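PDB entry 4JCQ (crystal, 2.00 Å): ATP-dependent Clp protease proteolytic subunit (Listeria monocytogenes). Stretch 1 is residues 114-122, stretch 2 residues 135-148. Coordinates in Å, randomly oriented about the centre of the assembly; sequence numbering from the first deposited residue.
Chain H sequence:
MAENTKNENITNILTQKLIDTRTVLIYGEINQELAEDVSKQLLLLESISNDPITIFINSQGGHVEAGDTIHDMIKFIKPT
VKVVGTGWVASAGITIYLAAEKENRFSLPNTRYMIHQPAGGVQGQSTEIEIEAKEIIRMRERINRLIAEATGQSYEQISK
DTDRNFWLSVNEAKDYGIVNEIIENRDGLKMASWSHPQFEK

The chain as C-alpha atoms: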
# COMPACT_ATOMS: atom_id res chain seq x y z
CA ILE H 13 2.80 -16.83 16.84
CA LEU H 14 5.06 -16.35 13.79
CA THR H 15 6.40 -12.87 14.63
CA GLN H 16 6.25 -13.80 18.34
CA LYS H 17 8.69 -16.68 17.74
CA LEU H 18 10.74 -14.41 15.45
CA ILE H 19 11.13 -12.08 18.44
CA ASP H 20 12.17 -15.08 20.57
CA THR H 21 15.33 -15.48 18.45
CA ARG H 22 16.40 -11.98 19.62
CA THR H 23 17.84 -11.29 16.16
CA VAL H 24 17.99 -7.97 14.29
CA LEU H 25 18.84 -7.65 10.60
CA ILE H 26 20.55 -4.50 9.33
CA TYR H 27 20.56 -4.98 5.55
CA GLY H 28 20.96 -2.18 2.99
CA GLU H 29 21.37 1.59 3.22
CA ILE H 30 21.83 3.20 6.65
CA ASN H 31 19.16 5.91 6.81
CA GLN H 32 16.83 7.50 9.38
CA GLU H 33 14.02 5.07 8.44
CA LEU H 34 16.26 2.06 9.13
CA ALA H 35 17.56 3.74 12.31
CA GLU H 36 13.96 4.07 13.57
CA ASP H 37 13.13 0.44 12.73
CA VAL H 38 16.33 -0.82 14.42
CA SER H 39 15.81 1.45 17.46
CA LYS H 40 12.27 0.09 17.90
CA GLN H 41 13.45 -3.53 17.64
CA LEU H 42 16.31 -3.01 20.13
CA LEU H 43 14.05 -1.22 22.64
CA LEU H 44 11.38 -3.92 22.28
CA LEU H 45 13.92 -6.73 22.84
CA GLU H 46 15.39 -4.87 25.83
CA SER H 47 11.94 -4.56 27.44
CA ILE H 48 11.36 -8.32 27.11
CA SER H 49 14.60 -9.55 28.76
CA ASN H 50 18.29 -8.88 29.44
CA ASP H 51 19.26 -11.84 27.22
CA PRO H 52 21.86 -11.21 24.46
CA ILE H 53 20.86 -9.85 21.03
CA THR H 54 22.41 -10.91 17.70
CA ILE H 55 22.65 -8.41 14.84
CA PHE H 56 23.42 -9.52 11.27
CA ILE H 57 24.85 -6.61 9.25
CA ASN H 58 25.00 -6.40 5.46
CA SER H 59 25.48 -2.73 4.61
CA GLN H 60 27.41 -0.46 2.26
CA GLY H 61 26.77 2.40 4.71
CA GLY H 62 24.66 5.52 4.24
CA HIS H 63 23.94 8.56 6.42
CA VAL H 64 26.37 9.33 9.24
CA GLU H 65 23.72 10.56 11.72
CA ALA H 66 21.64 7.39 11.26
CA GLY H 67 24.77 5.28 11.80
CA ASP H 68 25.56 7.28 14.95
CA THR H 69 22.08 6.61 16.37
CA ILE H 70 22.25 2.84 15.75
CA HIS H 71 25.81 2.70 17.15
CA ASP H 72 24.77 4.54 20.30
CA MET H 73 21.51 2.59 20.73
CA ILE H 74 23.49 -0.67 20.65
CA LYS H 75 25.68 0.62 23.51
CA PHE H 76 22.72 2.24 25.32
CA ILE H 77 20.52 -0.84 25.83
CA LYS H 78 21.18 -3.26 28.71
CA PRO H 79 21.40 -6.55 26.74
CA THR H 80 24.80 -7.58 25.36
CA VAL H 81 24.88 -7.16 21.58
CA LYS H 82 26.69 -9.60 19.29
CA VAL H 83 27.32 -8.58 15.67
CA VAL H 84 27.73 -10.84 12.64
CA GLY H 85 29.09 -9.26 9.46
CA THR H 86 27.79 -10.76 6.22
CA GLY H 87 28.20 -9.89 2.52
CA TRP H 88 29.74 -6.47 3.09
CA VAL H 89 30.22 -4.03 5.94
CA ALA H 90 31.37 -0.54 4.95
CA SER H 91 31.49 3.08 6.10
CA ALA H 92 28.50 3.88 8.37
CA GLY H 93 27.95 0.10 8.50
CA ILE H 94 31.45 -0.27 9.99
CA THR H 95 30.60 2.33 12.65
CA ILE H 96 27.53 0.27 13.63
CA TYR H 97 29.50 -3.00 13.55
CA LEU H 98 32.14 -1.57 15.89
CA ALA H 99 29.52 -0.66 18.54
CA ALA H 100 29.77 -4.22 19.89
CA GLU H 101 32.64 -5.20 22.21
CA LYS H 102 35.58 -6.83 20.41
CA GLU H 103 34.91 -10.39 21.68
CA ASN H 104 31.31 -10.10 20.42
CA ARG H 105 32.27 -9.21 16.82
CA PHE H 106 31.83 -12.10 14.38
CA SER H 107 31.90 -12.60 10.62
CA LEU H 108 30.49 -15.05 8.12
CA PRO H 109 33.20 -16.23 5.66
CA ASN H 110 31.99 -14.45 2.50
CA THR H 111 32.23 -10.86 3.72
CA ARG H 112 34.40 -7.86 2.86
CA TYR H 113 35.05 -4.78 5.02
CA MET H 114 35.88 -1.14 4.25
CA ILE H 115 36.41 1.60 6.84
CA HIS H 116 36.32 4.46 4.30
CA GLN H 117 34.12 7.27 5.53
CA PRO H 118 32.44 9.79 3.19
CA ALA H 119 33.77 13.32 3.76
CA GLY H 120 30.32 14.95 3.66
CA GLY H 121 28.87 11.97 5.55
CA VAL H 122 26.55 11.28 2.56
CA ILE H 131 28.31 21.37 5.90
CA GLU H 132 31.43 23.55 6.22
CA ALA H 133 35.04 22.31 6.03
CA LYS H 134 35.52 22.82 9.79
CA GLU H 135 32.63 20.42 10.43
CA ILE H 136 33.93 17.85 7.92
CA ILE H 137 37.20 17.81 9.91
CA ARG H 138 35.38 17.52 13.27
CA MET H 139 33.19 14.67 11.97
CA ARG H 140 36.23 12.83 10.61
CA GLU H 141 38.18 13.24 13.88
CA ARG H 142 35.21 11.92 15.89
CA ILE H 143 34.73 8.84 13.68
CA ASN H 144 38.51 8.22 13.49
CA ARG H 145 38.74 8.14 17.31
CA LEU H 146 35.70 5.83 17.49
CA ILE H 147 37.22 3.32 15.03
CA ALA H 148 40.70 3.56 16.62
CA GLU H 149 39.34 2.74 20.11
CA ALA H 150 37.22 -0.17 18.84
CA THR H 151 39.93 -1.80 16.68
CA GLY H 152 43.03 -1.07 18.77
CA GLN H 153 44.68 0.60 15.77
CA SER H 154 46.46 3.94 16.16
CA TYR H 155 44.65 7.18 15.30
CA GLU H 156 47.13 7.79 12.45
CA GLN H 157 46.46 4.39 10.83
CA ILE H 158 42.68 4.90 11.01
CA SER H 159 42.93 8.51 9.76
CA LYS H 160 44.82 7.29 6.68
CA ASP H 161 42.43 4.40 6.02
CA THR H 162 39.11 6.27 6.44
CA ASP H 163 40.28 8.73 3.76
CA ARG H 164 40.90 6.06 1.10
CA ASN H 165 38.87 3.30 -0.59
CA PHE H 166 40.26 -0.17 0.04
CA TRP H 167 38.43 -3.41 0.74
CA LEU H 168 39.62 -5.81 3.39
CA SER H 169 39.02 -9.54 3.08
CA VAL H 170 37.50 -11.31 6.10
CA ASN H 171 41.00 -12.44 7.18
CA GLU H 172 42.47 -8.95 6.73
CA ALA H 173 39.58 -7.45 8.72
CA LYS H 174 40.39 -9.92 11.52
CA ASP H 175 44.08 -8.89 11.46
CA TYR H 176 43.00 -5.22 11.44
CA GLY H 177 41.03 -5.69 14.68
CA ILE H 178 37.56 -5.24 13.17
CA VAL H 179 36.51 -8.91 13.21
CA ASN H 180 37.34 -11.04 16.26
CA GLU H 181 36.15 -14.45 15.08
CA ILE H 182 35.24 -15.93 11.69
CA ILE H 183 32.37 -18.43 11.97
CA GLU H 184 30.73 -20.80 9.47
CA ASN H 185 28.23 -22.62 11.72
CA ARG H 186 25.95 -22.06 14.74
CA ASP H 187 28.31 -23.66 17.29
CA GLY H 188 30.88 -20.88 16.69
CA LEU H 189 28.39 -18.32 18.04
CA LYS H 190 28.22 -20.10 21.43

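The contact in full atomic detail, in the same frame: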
# COMPACT_ATOMS: atom_id res chain seq x y z
N MET H 114 35.22 -2.39 4.65
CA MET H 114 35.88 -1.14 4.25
C MET H 114 35.58 -0.03 5.25
O MET H 114 34.42 0.29 5.49
CB MET H 114 35.45 -0.72 2.84
CG MET H 114 36.15 0.54 2.33
SD MET H 114 35.75 0.95 0.63
CE MET H 114 34.05 1.49 0.77
N ILE H 115 36.62 0.56 5.83
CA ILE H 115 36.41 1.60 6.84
C ILE H 115 36.34 3.03 6.29
O ILE H 115 36.15 3.97 7.05
CB ILE H 115 37.42 1.52 8.02
CG1 ILE H 115 38.82 1.96 7.59
CG2 ILE H 115 37.42 0.12 8.64
CD1 ILE H 115 39.70 2.37 8.75
N HIS H 116 36.49 3.17 4.97
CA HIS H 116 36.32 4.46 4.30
C HIS H 116 35.10 5.17 4.79
O HIS H 116 34.02 4.58 4.87
CB HIS H 116 36.22 4.29 2.79
CG HIS H 116 35.90 5.57 2.05
ND1 HIS H 116 34.66 5.87 1.62
CD2 HIS H 116 36.71 6.64 1.69
CE1 HIS H 116 34.68 7.07 1.00
NE2 HIS H 116 35.93 7.54 1.04
N GLN H 117 35.25 6.45 5.12
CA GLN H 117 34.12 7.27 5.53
C GLN H 117 33.95 8.43 4.55
O GLN H 117 34.93 9.09 4.21
CB GLN H 117 34.31 7.80 6.96
CG GLN H 117 34.56 6.73 8.02
CD GLN H 117 33.39 5.78 8.22
OE1 GLN H 117 32.23 6.17 8.12
NE2 GLN H 117 33.69 4.52 8.53
N PRO H 118 32.71 8.67 4.09
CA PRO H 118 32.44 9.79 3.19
C PRO H 118 32.71 11.12 3.88
O PRO H 118 32.32 11.30 5.04
CB PRO H 118 30.95 9.64 2.87
CG PRO H 118 30.39 8.83 3.99
CD PRO H 118 31.49 7.89 4.38
N ALA H 119 33.38 12.04 3.18
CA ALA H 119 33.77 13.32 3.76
C ALA H 119 32.56 14.15 4.20
O ALA H 119 32.54 14.69 5.31
CB ALA H 119 34.63 14.10 2.78
N GLY H 120 31.55 14.23 3.34
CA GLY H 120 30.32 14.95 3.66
C GLY H 120 29.40 14.17 4.59
O GLY H 120 28.46 14.72 5.15
N GLY H 121 29.68 12.87 4.74
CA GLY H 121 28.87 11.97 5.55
C GLY H 121 27.68 11.41 4.80
O GLY H 121 26.80 10.78 5.40
N VAL H 122 27.67 11.62 3.48
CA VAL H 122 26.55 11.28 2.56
C VAL H 122 25.27 10.80 3.24
O VAL H 122 24.19 10.85 2.64
CB VAL H 122 26.98 10.28 1.45
CG1 VAL H 122 28.14 10.83 0.64
CG2 VAL H 122 27.31 8.91 2.02
N GLU H 135 33.50 21.47 9.93
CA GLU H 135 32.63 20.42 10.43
C GLU H 135 32.97 19.05 9.83
O GLU H 135 32.83 18.02 10.49
CB GLU H 135 31.16 20.79 10.20
CG GLU H 135 30.14 19.89 10.90
CD GLU H 135 30.33 19.80 12.41
OE1 GLU H 135 30.90 20.73 13.03
OE2 GLU H 135 29.90 18.79 12.99
N ILE H 136 33.41 19.06 8.57
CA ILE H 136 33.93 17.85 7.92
C ILE H 136 35.12 17.29 8.71
O ILE H 136 35.19 16.09 8.96
CB ILE H 136 34.33 18.11 6.45
CG1 ILE H 136 33.08 18.36 5.59
CG2 ILE H 136 35.13 16.94 5.88
CD1 ILE H 136 33.36 18.87 4.19
N ILE H 137 36.02 18.18 9.11
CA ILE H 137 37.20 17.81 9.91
C ILE H 137 36.79 17.25 11.28
O ILE H 137 37.28 16.20 11.69
CB ILE H 137 38.18 19.01 10.07
CG1 ILE H 137 38.73 19.44 8.70
CG2 ILE H 137 39.31 18.69 11.04
CD1 ILE H 137 39.37 18.33 7.88
N ARG H 138 35.88 17.95 11.96
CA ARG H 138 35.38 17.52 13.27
C ARG H 138 34.72 16.14 13.21
O ARG H 138 34.99 15.29 14.05
CB ARG H 138 34.38 18.54 13.82
CG ARG H 138 35.00 19.69 14.58
CD ARG H 138 33.93 20.50 15.27
NE ARG H 138 34.46 21.26 16.39
CZ ARG H 138 33.72 21.93 17.27
NH1 ARG H 138 32.40 21.95 17.16
NH2 ARG H 138 34.30 22.59 18.26
N MET H 139 33.86 15.95 12.21
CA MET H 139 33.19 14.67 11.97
C MET H 139 34.20 13.55 11.76
O MET H 139 34.09 12.49 12.38
CB MET H 139 32.27 14.78 10.75
CG MET H 139 31.44 13.54 10.45
SD MET H 139 30.60 13.61 8.85
CE MET H 139 29.38 14.89 9.14
N ARG H 140 35.19 13.81 10.90
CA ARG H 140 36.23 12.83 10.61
C ARG H 140 37.04 12.46 11.85
O ARG H 140 37.29 11.28 12.09
CB ARG H 140 37.15 13.34 9.49
CG ARG H 140 38.25 12.36 9.07
CD ARG H 140 37.69 11.00 8.65
NE ARG H 140 36.80 11.11 7.49
CZ ARG H 140 37.20 11.09 6.23
NH1 ARG H 140 36.32 11.21 5.25
NH2 ARG H 140 38.49 10.97 5.93
N GLU H 141 37.44 13.46 12.63
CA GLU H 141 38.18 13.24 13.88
C GLU H 141 37.39 12.38 14.86
O GLU H 141 37.94 11.46 15.47
CB GLU H 141 38.58 14.57 14.52
CG GLU H 141 39.66 15.33 13.77
CD GLU H 141 39.96 16.71 14.34
OE1 GLU H 141 40.83 17.40 13.78
OE2 GLU H 141 39.33 17.09 15.35
N ARG H 142 36.10 12.67 15.00
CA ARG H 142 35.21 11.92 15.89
C ARG H 142 35.11 10.45 15.48
O ARG H 142 35.27 9.55 16.31
CB ARG H 142 33.81 12.56 15.93
CG ARG H 142 32.81 11.87 16.84
CD ARG H 142 31.45 12.55 16.84
NE ARG H 142 30.84 12.60 15.50
CZ ARG H 142 30.14 11.62 14.95
NH1 ARG H 142 29.63 11.77 13.73
NH2 ARG H 142 29.94 10.48 15.59
N ILE H 143 34.86 10.20 14.19
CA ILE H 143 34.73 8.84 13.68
C ILE H 143 36.07 8.09 13.71
O ILE H 143 36.11 6.90 14.04
CB ILE H 143 34.10 8.81 12.27
CG1 ILE H 143 32.70 9.44 12.32
CG2 ILE H 143 34.01 7.38 11.74
CD1 ILE H 143 32.14 9.84 10.97
N ASN H 144 37.16 8.79 13.40
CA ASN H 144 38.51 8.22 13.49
C ASN H 144 38.84 7.71 14.89
O ASN H 144 39.37 6.61 15.04
CB ASN H 144 39.58 9.22 13.03
CG ASN H 144 39.65 9.37 11.52
OD1 ASN H 144 39.12 8.55 10.77
ND2 ASN H 144 40.32 10.42 11.07
N ARG H 145 38.52 8.51 15.91
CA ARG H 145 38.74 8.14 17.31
C ARG H 145 37.87 6.94 17.70
O ARG H 145 38.34 6.04 18.40
CB ARG H 145 38.47 9.32 18.24
CG ARG H 145 39.55 10.39 18.22
CD ARG H 145 39.34 11.42 19.31
NE ARG H 145 40.34 12.48 19.26
CZ ARG H 145 40.17 13.67 18.68
NH1 ARG H 145 39.02 13.97 18.08
NH2 ARG H 145 41.16 14.56 18.69
N LEU H 146 36.62 6.94 17.25
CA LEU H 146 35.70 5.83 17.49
C LEU H 146 36.27 4.51 16.94
O LEU H 146 36.33 3.52 17.66
CB LEU H 146 34.33 6.14 16.86
CG LEU H 146 33.12 5.26 17.18
CD1 LEU H 146 31.84 6.05 17.00
CD2 LEU H 146 33.08 4.00 16.33
N ILE H 147 36.69 4.52 15.68
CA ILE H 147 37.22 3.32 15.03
C ILE H 147 38.56 2.89 15.65
O ILE H 147 38.80 1.69 15.84
CB ILE H 147 37.31 3.49 13.49
CG1 ILE H 147 35.92 3.73 12.90
CG2 ILE H 147 37.96 2.28 12.84
CD1 ILE H 147 35.91 4.14 11.44
N ALA H 148 39.41 3.85 15.97
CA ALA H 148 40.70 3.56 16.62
C ALA H 148 40.53 2.84 17.96
O ALA H 148 41.20 1.84 18.22
CB ALA H 148 41.51 4.84 16.81
O HOH W 1 33.78 14.06 7.77

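Residues 135-148 lie within a continuous helix, and its backbone amides are satisfied internally: from M139 N to E135 O (2.9 Å) through A148 N to N144 O (2.9 Å), each N bonds the O four residues earlier. Residues 114-122 form no regular helix or strand. They run antiparallel to the helix, since I115 CA lies nearest I147 CA (8.4 Å), whereas A119 CA lies nearest I136 CA (6.2 Å). The loop therefore closes on the helix toward A119. The contact buries 449 Å², both sides summed, and no direct hydrogen bond crosses it.

The helix presents M139, I143 and I147, spaced four residues apart, with CA-to-CB bonds directed toward the loop. At one end, I115 CD1 meets I147 CG2 at 4.4 Å, an apolar contact. Q117 comes next: its CG packs 3.8 Å from I143 CG2, and its NE2 lies 3.7 Å from I147 CD1. That amide also turns back to I115 O in a weak hydrogen bond (2.9 Å from Q117 NE2, 130° at the hydrogen). NE2 is also hydrogen-bonded elsewhere in the structure.

R140 starts sideways, but with p rotamers at chi2 and chi3, its end comes nearer the loop. R140 NH1 approaches Q117 O to 2.7 Å, yet the angle is too poor for a hydrogen bond. R140 NH1 also lies 3.6 Å from A119 CA.

At the other end, A119 CB touches I136 CG2 (4.2 Å), and one water bridges the backbones, its oxygen donating to A119 O (2.8 Å) and I136 O (2.7 Å). The sulfur M139 SD sits 4.1 Å from G121 CA. An ideal CB on G121 would fall 3.2 Å from M139 SD, a tight fit, and the positive phi of 85° independently favours glycine.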